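Local coordinates for ABC transporter, solute-binding protein (PDB 6LKK), which binds glucose 6-phosphate as an extracellular sensor that feeds a two-component signalling system, and is built on the solute-binding-protein fold of ABC transporters, at residues A[1-6]-A[51-56]; A[13-18]-A[29-34]; A[41-46]-A[67-72]. All blocks are in the same frame, centred on the assembly; numbering follows the deposited sequence.

Interaction 1 (A[1-6]-A[51-56]); sequences NVLTVY and RGDVFM
Tyr-6 is the side chain to follow, since it runs back along the neighbouring strand towards Gly-52. Its CB starts against the ring of Phe-55, 3.5 Å from CD2, and the two side chains cross at about a right angle. With CG beside its own backbone N (chi1 -54°), the ring swings back along the 51-56 segment. CD1 passes the Val-54 carbonyl, which sits at the ring edge near its plane. CE1 comes beside Gly-52, 3.6 Å from its CA; CB of Thr-4 comes within 3.7 Å of the same CA, so Gly-52 CA is held between Thr-4 and the Tyr-6 ring. At the tip, OH accepts a nearly straight bond of 2.8 Å from Gly-52 N, and it also bonds OE1 of Glu-46, just after helix 36-45.

Beside the ring, strands 2-6 and 54-56 pair in parallel. Tyr-6 N gives a bond to Val-54 O (2.8 Å), and Tyr-6 O receives Met-56 N nearly along the C=O axis, at 2.9 Å. Thr-4 O takes Asp-53 N, also at 2.9 Å, and a weak second bond from Val-54 N. On the sheet face away from Tyr-6 and Phe-55, CG1 of Val-5 rests 3.6 Å from CG of Met-56, and Leu-233 and Leu-237 of helix 230-237 cover this side.

The chemistry implies a hydroxyl gripped from two sides: that of this buried tyrosine has a backbone N-H on one side and a carboxylate on the other, a pairing that would probably polarise the O-H and fix the ring's tilt.

Interaction 2 (A[13-18]-A[29-34]); sequences LIRPIL and IEIKHG
Ile-31 CD1 is where the tight half of this contact converges. CD1 of Leu-18 touches it at 3.7 Å, and CD1 of Ile-14 meets the same methyl at 3.9 Å. Ile-14 gets there with CG1 in the crowded position between N and the carbonyl carbon (chi1 59°), which carries CD1 across to the side chain of Ile-31, within reach of its CG2 as well. Two residues earlier in the strand, Ile-29 also points at the helix. Its CD1 packs 3.9 Å from CD2 of Leu-18, the two side chains crossing at about a right angle, and it also comes against the Leu-18 carbonyl oxygen. Leu-233 of helix 230-237 touches Leu-18 as well, and Val-5 of strand 2-7 backs Ile-29.

This is the return leg of a beta-alpha-beta crossover: strand 2-7 leads into helix 11-25, which lies on the sheet and runs back antiparallel to strand 28-33, the segment axes at 167° and 9.9 Å apart at their closest. The unit belongs to the alpha/beta lobe of the solute-binding-protein fold.

Towards solvent the packing thins out and becomes polar. Arg-15 starts with CG anti to the backbone N, then bends at chi2 and chi3, so that its chain doubles over Ile-31 and slides past it in the opposite direction. CD and NH1 both lie near the Ile-31 CD1 methyl, while the guanidinium offers its edge to Ile-29 O. NH1 makes the straight bond, 3.0 Å, although it approaches from above the carbonyl plane; the second bond, from NH2, is weak. Glu-22 forms a salt bridge with NH2 and accepts a hydrogen bond from Ile-29 N. At the far end exposed His-33 makes a glancing contact, CE1 lying 4.2 Å from CD1 of Ile-14, and CG2 of Ile-31 sits against one face of the ring, near its rim.

Interaction 3 (A[41-46]-A[67-72]); sequences SNLHNE and PEDFVP
His-44 ND1 donates to Asp-69 OD2 at 2.6 Å, a short bond bent to 153°. The carboxylate oxygen lies in the plane of the imidazole and uses its syn lone pair, while the ring and carboxylate planes are turned 46° from each other. Alongside, CD2 of Leu-43 rests 3.6 Å from Asp-69 CB, and its other methyl, CD1, reaches CZ of Phe-70.

Both polar groups are held from outside. His-44 keeps CG anti to the backbone N (chi1 -178°), which swings the ring off the last turn of helix 36-45 towards the 3-10 turn 67-69, and the ring of His-66 stacks on it. Asp-69 gives its other oxygen, OD1, to a salt bridge with Arg-51. Further out, Val-221 of strand 213-221 and Phe-55 of strand 54-56 pack against both Leu-43 and Phe-70.

A carboxylate shared between histidine and arginine ties the helix end to the turn before strand 70-71. Asp-69 would probably stay ionised beside Arg-51, and together with nearby Glu-68 could favour a protonated imidazole.

All three contacts sit in one lobe and reach the same sheet. Strand 2-7 of interaction 1 is the neighbour, in the sheet, of strand 28-33 of interaction 2: Val-5 N lies 2.8 Å from Glu-30 O, and Val-5 O lies 2.7 Å from Lys-32 N. The two centres are about 10 Å apart. Interaction 3 lies about 12 Å from interaction 1, between centres, and is joined to it by polar ends, Tyr-6 OH lying 2.5 Å from Glu-46 OE1. Interactions 2 and 3 do not touch. Bound glucose 6-phosphate is about 8 Å from the side chains of both Phe-55 and Ile-14 but about 13 Å from that of Phe-70, so interactions 1 and 2 each bring a side chain near the pocket, and interaction 3 is more remote.

Interaction 1 (A[1-6]-A[51-56])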
loop_
_atom_site.group_PDB
_atom_site.type_symbol
_atom_site.label_atom_id
_atom_site.label_comp_id
_atom_site.label_asym_id
_atom_site.label_seq_id
_atom_site.Cartn_x
_atom_site.Cartn_y
_atom_site.Cartn_z
ATOM N N ASN A 1 21.471 -17.857 8.494
ATOM C CA ASN A 1 20.366 -18.239 9.368
ATOM C C ASN A 1 19.214 -17.242 9.289
ATOM O O ASN A 1 18.045 -17.632 9.287
ATOM C CB ASN A 1 20.847 -18.364 10.818
ATOM C CG ASN A 1 21.450 -19.725 11.121
ATOM O OD1 ASN A 1 21.535 -20.590 10.246
ATOM N ND2 ASN A 1 21.881 -19.918 12.366
ATOM N N VAL A 2 19.542 -15.957 9.221
ATOM C CA VAL A 2 18.525 -14.911 9.232
ATOM C C VAL A 2 17.977 -14.710 7.827
ATOM O O VAL A 2 18.723 -14.724 6.839
ATOM C CB VAL A 2 19.110 -13.605 9.800
ATOM C CG1 VAL A 2 18.139 -12.444 9.618
ATOM C CG2 VAL A 2 19.446 -13.781 11.274
ATOM N N LEU A 3 16.664 -14.521 7.735
ATOM C CA LEU A 3 15.990 -14.200 6.482
ATOM C C LEU A 3 15.475 -12.770 6.576
ATOM O O LEU A 3 14.618 -12.470 7.414
ATOM C CB LEU A 3 14.844 -15.174 6.210
ATOM C CG LEU A 3 14.242 -15.180 4.802
ATOM C CD1 LEU A 3 13.426 -16.443 4.612
ATOM C CD2 LEU A 3 13.373 -13.951 4.534
ATOM N N THR A 4 15.991 -11.897 5.716
ATOM C CA THR A 4 15.673 -10.476 5.761
ATOM C C THR A 4 14.566 -10.155 4.765
ATOM O O THR A 4 14.654 -10.516 3.586
ATOM C CB THR A 4 16.915 -9.634 5.465
ATOM O OG1 THR A 4 17.896 -9.866 6.484
ATOM C CG2 THR A 4 16.573 -8.149 5.430
ATOM N N VAL A 5 13.535 -9.467 5.246
ATOM C CA VAL A 5 12.402 -9.037 4.436
ATOM C C VAL A 5 12.447 -7.518 4.329
ATOM O O VAL A 5 12.559 -6.824 5.346
ATOM C CB VAL A 5 11.069 -9.502 5.053
ATOM C CG1 VAL A 5 9.876 -8.979 4.254
ATOM C CG2 VAL A 5 11.024 -11.024 5.154
ATOM N N TYR A 6 12.370 -7.003 3.103
ATOM C CA TYR A 6 12.128 -5.582 2.878
ATOM C C TYR A 6 10.623 -5.355 2.840
ATOM O O TYR A 6 9.904 -6.087 2.155
ATOM C CB TYR A 6 12.732 -5.098 1.559
ATOM C CG TYR A 6 14.202 -5.373 1.339
ATOM C CD1 TYR A 6 14.632 -6.593 0.834
ATOM C CD2 TYR A 6 15.156 -4.395 1.586
ATOM C CE1 TYR A 6 15.977 -6.840 0.608
ATOM C CE2 TYR A 6 16.502 -4.633 1.365
ATOM C CZ TYR A 6 16.904 -5.856 0.876
ATOM O OH TYR A 6 18.240 -6.097 0.653
ATOM N N ARG A 51 22.369 -8.385 0.403
ATOM C CA ARG A 51 20.944 -8.143 0.240
ATOM C C ARG A 51 20.106 -9.133 1.039
ATOM O O ARG A 51 20.531 -10.248 1.356
ATOM C CB ARG A 51 20.554 -8.237 -1.231
ATOM C CG ARG A 51 21.018 -7.074 -2.068
ATOM C CD ARG A 51 20.618 -7.273 -3.511
ATOM N NE ARG A 51 21.006 -6.145 -4.347
ATOM C CZ ARG A 51 20.773 -6.070 -5.651
ATOM N NH1 ARG A 51 20.151 -7.061 -6.277
ATOM N NH2 ARG A 51 21.163 -5.003 -6.332
ATOM N N GLY A 52 18.889 -8.702 1.356
ATOM C CA GLY A 52 17.887 -9.578 1.915
ATOM C C GLY A 52 17.277 -10.463 0.844
ATOM O O GLY A 52 17.726 -10.515 -0.302
ATOM N N ASP A 53 16.210 -11.151 1.232
ATOM C CA ASP A 53 15.693 -12.263 0.448
ATOM C C ASP A 53 14.305 -12.044 -0.126
ATOM O O ASP A 53 14.014 -12.582 -1.196
ATOM C CB ASP A 53 15.677 -13.534 1.307
ATOM C CG ASP A 53 17.067 -14.092 1.535
ATOM O OD1 ASP A 53 17.630 -14.678 0.588
ATOM O OD2 ASP A 53 17.601 -13.921 2.650
ATOM N N VAL A 54 13.440 -11.287 0.544
ATOM C CA VAL A 54 12.054 -11.128 0.116
ATOM C C VAL A 54 11.656 -9.667 0.259
ATOM O O VAL A 54 12.041 -8.994 1.220
ATOM C CB VAL A 54 11.103 -12.035 0.927
ATOM C CG1 VAL A 54 9.649 -11.776 0.550
ATOM C CG2 VAL A 54 11.449 -13.499 0.704
ATOM N N PHE A 55 10.886 -9.180 -0.709
ATOM C CA PHE A 55 10.273 -7.858 -0.659
ATOM C C PHE A 55 8.766 -8.063 -0.630
ATOM O O PHE A 55 8.218 -8.731 -1.511
ATOM C CB PHE A 55 10.684 -7.019 -1.871
ATOM C CG PHE A 55 10.503 -5.540 -1.682
ATOM C CD1 PHE A 55 9.244 -4.992 -1.509
ATOM C CD2 PHE A 55 11.597 -4.692 -1.705
ATOM C CE1 PHE A 55 9.083 -3.629 -1.343
ATOM C CE2 PHE A 55 11.441 -3.331 -1.543
ATOM C CZ PHE A 55 10.182 -2.799 -1.363
ATOM N N MET A 56 8.097 -7.511 0.381
ATOM C CA MET A 56 6.650 -7.654 0.496
ATOM C C MET A 56 6.023 -6.300 0.790
ATOM O O MET A 56 6.493 -5.563 1.662
ATOM C CB MET A 56 6.264 -8.672 1.578
ATOM C CG MET A 56 6.538 -8.241 3.007
ATOM S SD MET A 56 6.119 -9.541 4.194
ATOM C CE MET A 56 4.329 -9.537 4.130
#

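Interaction 2 (A[13-18]-A[29-34])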
loop_
_atom_site.group_PDB
_atom_site.type_symbol
_atom_site.label_atom_id
_atom_site.label_comp_id
_atom_site.label_asym_id
_atom_site.label_seq_id
_atom_site.Cartn_x
_atom_site.Cartn_y
_atom_site.Cartn_z
ATOM N N LEU A 13 1.260 -4.836 11.212
ATOM C CA LEU A 13 0.542 -5.690 10.272
ATOM C C LEU A 13 1.291 -6.991 10.005
ATOM O O LEU A 13 0.663 -8.050 9.873
ATOM C CB LEU A 13 0.299 -4.948 8.954
ATOM C CG LEU A 13 -0.430 -5.752 7.870
ATOM C CD1 LEU A 13 -1.856 -6.059 8.291
ATOM C CD2 LEU A 13 -0.409 -5.018 6.542
ATOM N N ILE A 14 2.619 -6.940 9.905
ATOM C CA ILE A 14 3.391 -8.075 9.422
ATOM C C ILE A 14 4.266 -8.721 10.495
ATOM O O ILE A 14 4.591 -9.908 10.367
ATOM C CB ILE A 14 4.256 -7.691 8.202
ATOM C CG1 ILE A 14 5.222 -6.555 8.545
ATOM C CG2 ILE A 14 3.364 -7.304 7.026
ATOM C CD1 ILE A 14 6.277 -6.317 7.477
ATOM N N ARG A 15 4.659 -7.989 11.534
ATOM C CA ARG A 15 5.506 -8.601 12.556
ATOM C C ARG A 15 4.843 -9.809 13.207
ATOM O O ARG A 15 5.534 -10.827 13.394
ATOM C CB ARG A 15 5.894 -7.549 13.604
ATOM C CG ARG A 15 6.961 -8.004 14.594
ATOM C CD ARG A 15 8.279 -8.307 13.905
ATOM N NE ARG A 15 8.426 -9.725 13.598
ATOM C CZ ARG A 15 9.526 -10.272 13.090
ATOM N NH1 ARG A 15 10.587 -9.522 12.821
ATOM N NH2 ARG A 15 9.569 -11.575 12.849
ATOM N N PRO A 16 3.554 -9.789 13.555
ATOM C CA PRO A 16 2.958 -10.990 14.166
ATOM C C PRO A 16 2.971 -12.214 13.262
ATOM O O PRO A 16 3.415 -13.285 13.697
ATOM C CB PRO A 16 1.533 -10.533 14.501
ATOM C CG PRO A 16 1.637 -9.061 14.643
ATOM C CD PRO A 16 2.632 -8.640 13.607
ATOM N N ILE A 17 2.489 -12.106 12.019
ATOM C CA ILE A 17 2.460 -13.296 11.171
ATOM C C ILE A 17 3.873 -13.762 10.855
ATOM O O ILE A 17 4.114 -14.965 10.705
ATOM C CB ILE A 17 1.659 -13.063 9.874
ATOM C CG1 ILE A 17 2.201 -11.864 9.092
ATOM C CG2 ILE A 17 0.176 -12.914 10.184
ATOM C CD1 ILE A 17 1.785 -11.871 7.638
ATOM N N LEU A 18 4.828 -12.839 10.742
ATOM C CA LEU A 18 6.204 -13.267 10.533
ATOM C C LEU A 18 6.755 -13.950 11.778
ATOM O O LEU A 18 7.601 -14.843 11.665
ATOM C CB LEU A 18 7.073 -12.078 10.120
ATOM C CG LEU A 18 6.735 -11.485 8.744
ATOM C CD1 LEU A 18 7.572 -10.248 8.458
ATOM C CD2 LEU A 18 6.911 -12.505 7.624
ATOM N N ILE A 29 13.389 -13.966 11.233
ATOM C CA ILE A 29 13.074 -12.988 10.199
ATOM C C ILE A 29 13.358 -11.597 10.741
ATOM O O ILE A 29 12.846 -11.218 11.801
ATOM C CB ILE A 29 11.611 -13.103 9.736
ATOM C CG1 ILE A 29 11.395 -14.432 9.015
ATOM C CG2 ILE A 29 11.248 -11.938 8.811
ATOM C CD1 ILE A 29 9.954 -14.732 8.722
ATOM N N GLU A 30 14.166 -10.840 10.008
ATOM C CA GLU A 30 14.393 -9.429 10.276
ATOM C C GLU A 30 13.743 -8.612 9.168
ATOM O O GLU A 30 13.770 -9.008 7.999
ATOM C CB GLU A 30 15.890 -9.116 10.365
ATOM C CG GLU A 30 16.596 -9.837 11.508
ATOM C CD GLU A 30 18.056 -9.443 11.648
ATOM O OE1 GLU A 30 18.625 -8.901 10.677
ATOM O OE2 GLU A 30 18.632 -9.674 12.733
ATOM N N ILE A 31 13.145 -7.482 9.537
ATOM C CA ILE A 31 12.434 -6.628 8.594
ATOM C C ILE A 31 13.225 -5.345 8.401
ATOM O O ILE A 31 13.704 -4.745 9.371
ATOM C CB ILE A 31 11.006 -6.297 9.066
ATOM C CG1 ILE A 31 10.246 -7.568 9.461
ATOM C CG2 ILE A 31 10.260 -5.551 7.963
ATOM C CD1 ILE A 31 8.925 -7.292 10.154
ATOM N N LYS A 32 13.348 -4.917 7.149
ATOM C CA LYS A 32 13.888 -3.606 6.810
ATOM C C LYS A 32 12.723 -2.737 6.350
ATOM O O LYS A 32 12.134 -2.990 5.293
ATOM C CB LYS A 32 14.963 -3.716 5.733
ATOM C CG LYS A 32 15.807 -2.461 5.580
ATOM C CD LYS A 32 16.863 -2.618 4.496
ATOM C CE LYS A 32 17.956 -3.603 4.900
ATOM N NZ LYS A 32 19.245 -2.920 5.198
ATOM N N HIS A 33 12.391 -1.723 7.147
ATOM C CA HIS A 33 11.255 -0.849 6.894
ATOM C C HIS A 33 11.694 0.410 6.156
ATOM O O HIS A 33 12.842 0.850 6.264
ATOM C CB HIS A 33 10.569 -0.450 8.205
ATOM C CG HIS A 33 9.811 -1.561 8.862
ATOM N ND1 HIS A 33 8.584 -1.995 8.408
ATOM C CD2 HIS A 33 10.096 -2.314 9.950
ATOM C CE1 HIS A 33 8.150 -2.972 9.184
ATOM N NE2 HIS A 33 9.048 -3.184 10.129
ATOM N N GLY A 34 10.761 0.990 5.410
ATOM C CA GLY A 34 11.010 2.235 4.710
ATOM C C GLY A 34 9.945 2.473 3.665
ATOM O O GLY A 34 9.108 1.612 3.384
#

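Interaction 3 (A[41-46]-A[67-72])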
loop_
_atom_site.group_PDB
_atom_site.type_symbol
_atom_site.label_atom_id
_atom_site.label_comp_id
_atom_site.label_asym_id
_atom_site.label_seq_id
_atom_site.Cartn_x
_atom_site.Cartn_y
_atom_site.Cartn_z
ATOM N N SER A 41 15.290 1.601 -3.964
ATOM C CA SER A 41 16.499 2.304 -4.381
ATOM C C SER A 41 17.708 1.858 -3.569
ATOM O O SER A 41 18.786 1.622 -4.130
ATOM C CB SER A 41 16.297 3.812 -4.256
ATOM O OG SER A 41 15.353 4.278 -5.206
ATOM N N ASN A 42 17.556 1.740 -2.248
ATOM C CA ASN A 42 18.663 1.270 -1.421
ATOM C C ASN A 42 19.007 -0.178 -1.743
ATOM O O ASN A 42 20.186 -0.548 -1.788
ATOM C CB ASN A 42 18.316 1.430 0.060
ATOM C CG ASN A 42 18.182 2.886 0.473
ATOM O OD1 ASN A 42 18.648 3.786 -0.227
ATOM N ND2 ASN A 42 17.556 3.122 1.619
ATOM N N LEU A 43 17.989 -1.010 -1.973
ATOM C CA LEU A 43 18.228 -2.385 -2.398
ATOM C C LEU A 43 19.054 -2.423 -3.679
ATOM O O LEU A 43 19.997 -3.213 -3.799
ATOM C CB LEU A 43 16.884 -3.095 -2.591
ATOM C CG LEU A 43 16.838 -4.570 -2.994
ATOM C CD1 LEU A 43 15.515 -5.169 -2.539
ATOM C CD2 LEU A 43 16.991 -4.757 -4.496
ATOM N N HIS A 44 18.717 -1.565 -4.643
ATOM C CA HIS A 44 19.429 -1.549 -5.918
ATOM C C HIS A 44 20.913 -1.272 -5.719
ATOM O O HIS A 44 21.762 -1.931 -6.331
ATOM C CB HIS A 44 18.803 -0.502 -6.838
ATOM C CG HIS A 44 19.433 -0.430 -8.195
ATOM N ND1 HIS A 44 19.390 -1.475 -9.091
ATOM C CD2 HIS A 44 20.109 0.568 -8.813
ATOM C CE1 HIS A 44 20.016 -1.127 -10.201
ATOM N NE2 HIS A 44 20.463 0.108 -10.058
ATOM N N ASN A 45 21.246 -0.299 -4.872
ATOM C CA ASN A 45 22.642 0.024 -4.608
ATOM C C ASN A 45 23.280 -0.920 -3.601
ATOM O O ASN A 45 24.511 -0.956 -3.498
ATOM C CB ASN A 45 22.762 1.459 -4.097
ATOM C CG ASN A 45 22.308 2.478 -5.116
ATOM O OD1 ASN A 45 22.536 2.320 -6.314
ATOM N ND2 ASN A 45 21.654 3.532 -4.644
ATOM N N GLU A 46 22.477 -1.681 -2.863
ATOM C CA GLU A 46 23.021 -2.586 -1.862
ATOM C C GLU A 46 23.919 -3.621 -2.527
ATOM O O GLU A 46 23.616 -4.122 -3.613
ATOM C CB GLU A 46 21.881 -3.277 -1.112
ATOM C CG GLU A 46 22.300 -3.994 0.151
ATOM C CD GLU A 46 21.103 -4.489 0.935
ATOM O OE1 GLU A 46 19.965 -4.301 0.451
ATOM O OE2 GLU A 46 21.291 -5.062 2.029
ATOM N N PRO A 67 14.104 -4.506 -12.539
ATOM C CA PRO A 67 13.774 -5.941 -12.481
ATOM C C PRO A 67 14.987 -6.840 -12.330
ATOM O O PRO A 67 14.846 -7.966 -11.835
ATOM C CB PRO A 67 13.049 -6.193 -13.812
ATOM C CG PRO A 67 13.366 -5.013 -14.678
ATOM C CD PRO A 67 13.570 -3.863 -13.750
ATOM N N GLU A 68 16.175 -6.387 -12.738
ATOM C CA GLU A 68 17.378 -7.196 -12.580
ATOM C C GLU A 68 17.693 -7.487 -11.119
ATOM O O GLU A 68 18.479 -8.397 -10.834
ATOM C CB GLU A 68 18.573 -6.499 -13.238
ATOM C CG GLU A 68 18.892 -5.108 -12.687
ATOM C CD GLU A 68 18.189 -3.993 -13.444
ATOM O OE1 GLU A 68 17.137 -4.257 -14.064
ATOM O OE2 GLU A 68 18.695 -2.851 -13.422
ATOM N N ASP A 69 17.104 -6.737 -10.188
ATOM C CA ASP A 69 17.336 -6.948 -8.766
ATOM C C ASP A 69 16.457 -8.039 -8.172
ATOM O O ASP A 69 16.520 -8.264 -6.959
ATOM C CB ASP A 69 17.108 -5.643 -8.001
ATOM C CG ASP A 69 18.138 -4.585 -8.336
ATOM O OD1 ASP A 69 19.234 -4.949 -8.814
ATOM O OD2 ASP A 69 17.853 -3.390 -8.115
ATOM N N PHE A 70 15.654 -8.720 -8.984
ATOM C CA PHE A 70 14.708 -9.707 -8.489
ATOM C C PHE A 70 14.780 -10.965 -9.339
ATOM O O PHE A 70 15.309 -10.961 -10.455
ATOM C CB PHE A 70 13.282 -9.144 -8.483
ATOM C CG PHE A 70 13.112 -7.959 -7.580
ATOM C CD1 PHE A 70 13.380 -6.679 -8.035
ATOM C CD2 PHE A 70 12.703 -8.127 -6.270
ATOM C CE1 PHE A 70 13.236 -5.587 -7.198
ATOM C CE2 PHE A 70 12.557 -7.041 -5.431
ATOM C CZ PHE A 70 12.823 -5.771 -5.896
ATOM N N VAL A 71 14.244 -12.044 -8.791
ATOM C CA VAL A 71 14.249 -13.358 -9.430
ATOM C C VAL A 71 12.877 -13.609 -10.027
ATOM O O VAL A 71 11.865 -13.393 -9.331
ATOM C CB VAL A 71 14.622 -14.467 -8.430
ATOM C CG1 VAL A 71 14.590 -15.836 -9.103
ATOM C CG2 VAL A 71 15.990 -14.199 -7.817
ATOM N N PRO A 72 12.766 -14.055 -11.278
ATOM C CA PRO A 72 11.448 -14.384 -11.838
ATOM C C PRO A 72 10.833 -15.559 -11.092
ATOM O O PRO A 72 11.345 -16.679 -11.144
ATOM C CB PRO A 72 11.748 -14.735 -13.300
ATOM C CG PRO A 72 13.106 -14.192 -13.570
ATOM C CD PRO A 72 13.839 -14.257 -12.274
#